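Local coordinates for peptidoglycan D,D-transpeptidase PbpA (Mycobacterium tuberculosis, PDB 3UN7), which probably catalyses the transpeptidation that cross-links the peptidoglycan cell wall and takes part in regulating cell length, at residues Thr194-Thr199 against Ala393-Thr398. Residues are numbered along the deposited sequence; the frame is centred on the assembly and turned at random.
Sequences TFKVIT and ASKTGT
Thr194 and Gly397 bring the two backbones together, their CA atoms 5.6 Å apart, where the helical turn just after Ser193 meets strand 393-399. Gly397 has no side chain, and its backbone lies next to Thr194. No hydrogen bond joins the two segments; the contact is made by van der Waals packing around Lys395. Its CG lies anti to the backbone N (chi1 -172°), and the bends at chi2 and chi4 turn the chain along the strand, where Lys395 NZ makes a weak hydrogen bond to Thr396 O (3.4 Å). Lys395 CG packs 4.0 Å from Thr194 CA, and Lys395 CB lies 4.1 Å from Val197 CG2, the Val197 and Lys395 side chains lying alongside one another and pointing opposite ways. Thr194 reaches the strand with its methyl, CG2 standing 3.8 Å from the carbonyl O of Lys395, and its hydroxyl is bonded to Pro191 O and Asn320. NZ of Lys196 and NZ of Lys395 lie 5.0 Å apart; both hydrogen-bond to Ser252 OG, and Asn254 takes a second bond from Lys196. This is the active-site core of a penicillin-binding transpeptidase: the SxxK motif begun by Ser193, the probable acyl-ester nucleophile, against the KTG motif Lys395-Gly397. Beyond it, strand 411-418 pairs with the KTG strand at the sheet edge, and helix 317-328 packs against Val197.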
loop_
_atom_site.group_PDB
_atom_site.type_symbol
_atom_site.label_atom_id
_atom_site.label_comp_id
_atom_site.label_asym_id
_atom_site.label_seq_id
_atom_site.Cartn_x
_atom_site.Cartn_y
_atom_site.Cartn_z
ATOM N N THR A 194 7.827 4.325 -10.440
ATOM C CA THR A 194 7.819 2.983 -9.828
ATOM C C THR A 194 7.350 1.911 -10.828
ATOM O O THR A 194 7.725 0.735 -10.726
ATOM C CB THR A 194 6.953 2.883 -8.532
ATOM O OG1 THR A 194 5.619 3.341 -8.781
ATOM C CG2 THR A 194 7.578 3.661 -7.359
ATOM N N PHE A 195 6.531 2.336 -11.795
ATOM C CA PHE A 195 5.969 1.432 -12.802
ATOM C C PHE A 195 7.000 0.903 -13.796
ATOM O O PHE A 195 6.752 -0.093 -14.474
ATOM C CB PHE A 195 4.806 2.087 -13.554
ATOM C CG PHE A 195 3.820 1.095 -14.109
ATOM C CD1 PHE A 195 3.077 0.285 -13.253
ATOM C CD2 PHE A 195 3.659 0.937 -15.477
ATOM C CE1 PHE A 195 2.179 -0.638 -13.758
ATOM C CE2 PHE A 195 2.759 0.004 -15.981
ATOM C CZ PHE A 195 2.015 -0.775 -15.112
ATOM N N LYS A 196 8.166 1.544 -13.858
ATOM C CA LYS A 196 9.282 1.027 -14.661
ATOM C C LYS A 196 9.693 -0.377 -14.201
ATOM O O LYS A 196 10.359 -1.107 -14.924
ATOM C CB LYS A 196 10.471 1.987 -14.627
ATOM C CG LYS A 196 10.152 3.380 -15.134
ATOM C CD LYS A 196 11.301 4.349 -14.858
ATOM C CE LYS A 196 11.005 5.730 -15.410
ATOM N NZ LYS A 196 11.943 6.748 -14.842
ATOM N N VAL A 197 9.286 -0.759 -12.995
ATOM C CA VAL A 197 9.466 -2.137 -12.546
ATOM C C VAL A 197 8.640 -3.075 -13.441
ATOM O O VAL A 197 9.113 -4.134 -13.849
ATOM C CB VAL A 197 9.064 -2.310 -11.061
ATOM C CG1 VAL A 197 9.038 -3.782 -10.675
ATOM C CG2 VAL A 197 10.026 -1.528 -10.145
ATOM N N ILE A 198 7.410 -2.676 -13.757
ATOM C CA ILE A 198 6.541 -3.497 -14.598
ATOM C C ILE A 198 7.015 -3.478 -16.048
ATOM O O ILE A 198 7.068 -4.525 -16.707
ATOM C CB ILE A 198 5.052 -3.059 -14.479
ATOM C CG1 ILE A 198 4.565 -3.158 -13.023
ATOM C CG2 ILE A 198 4.155 -3.863 -15.411
ATOM C CD1 ILE A 198 4.876 -4.481 -12.312
ATOM N N THR A 199 7.379 -2.293 -16.539
ATOM C CA THR A 199 7.882 -2.156 -17.900
ATOM C C THR A 199 9.120 -3.041 -18.078
ATOM O O THR A 199 9.244 -3.747 -19.084
ATOM C CB THR A 199 8.214 -0.681 -18.240
ATOM O OG1 THR A 199 7.066 0.139 -17.994
ATOM C CG2 THR A 199 8.678 -0.526 -19.713
ATOM N N ALA A 393 16.373 -3.531 -1.564
ATOM C CA ALA A 393 16.054 -3.421 -2.974
ATOM C C ALA A 393 14.912 -2.423 -3.032
ATOM O O ALA A 393 13.935 -2.564 -2.291
ATOM C CB ALA A 393 15.593 -4.771 -3.529
ATOM N N SER A 394 15.011 -1.432 -3.906
ATOM C CA SER A 394 13.988 -0.406 -3.947
ATOM C C SER A 394 13.791 0.195 -5.329
ATOM O O SER A 394 14.576 -0.042 -6.244
ATOM C CB SER A 394 14.348 0.709 -2.957
ATOM O OG SER A 394 15.411 1.506 -3.472
ATOM N N LYS A 395 12.726 0.988 -5.459
ATOM C CA LYS A 395 12.550 1.889 -6.586
ATOM C C LYS A 395 11.894 3.166 -6.054
ATOM O O LYS A 395 10.805 3.103 -5.480
ATOM C CB LYS A 395 11.677 1.255 -7.674
ATOM C CG LYS A 395 11.610 2.084 -8.972
ATOM C CD LYS A 395 12.917 1.956 -9.760
ATOM C CE LYS A 395 12.959 2.861 -10.990
ATOM N NZ LYS A 395 12.974 4.299 -10.622
ATOM N N THR A 396 12.550 4.316 -6.236
ATOM C CA THR A 396 11.938 5.589 -5.839
ATOM C C THR A 396 11.579 6.393 -7.073
ATOM O O THR A 396 12.332 6.423 -8.054
ATOM C CB THR A 396 12.789 6.430 -4.821
ATOM O OG1 THR A 396 13.443 7.514 -5.476
ATOM C CG2 THR A 396 13.804 5.602 -4.108
ATOM N N GLY A 397 10.406 7.015 -7.059
ATOM C CA GLY A 397 10.025 7.834 -8.203
ATOM C C GLY A 397 8.991 8.888 -7.875
ATOM O O GLY A 397 8.568 9.032 -6.722
ATOM N N THR A 398 8.612 9.634 -8.900
ATOM C CA THR A 398 7.566 10.628 -8.791
ATOM C C THR A 398 6.473 10.254 -9.764
ATOM O O THR A 398 6.689 9.446 -10.665
ATOM C CB THR A 398 8.055 12.040 -9.168
ATOM O OG1 THR A 398 8.446 12.043 -10.538
ATOM C CG2 THR A 398 9.230 12.445 -8.335
#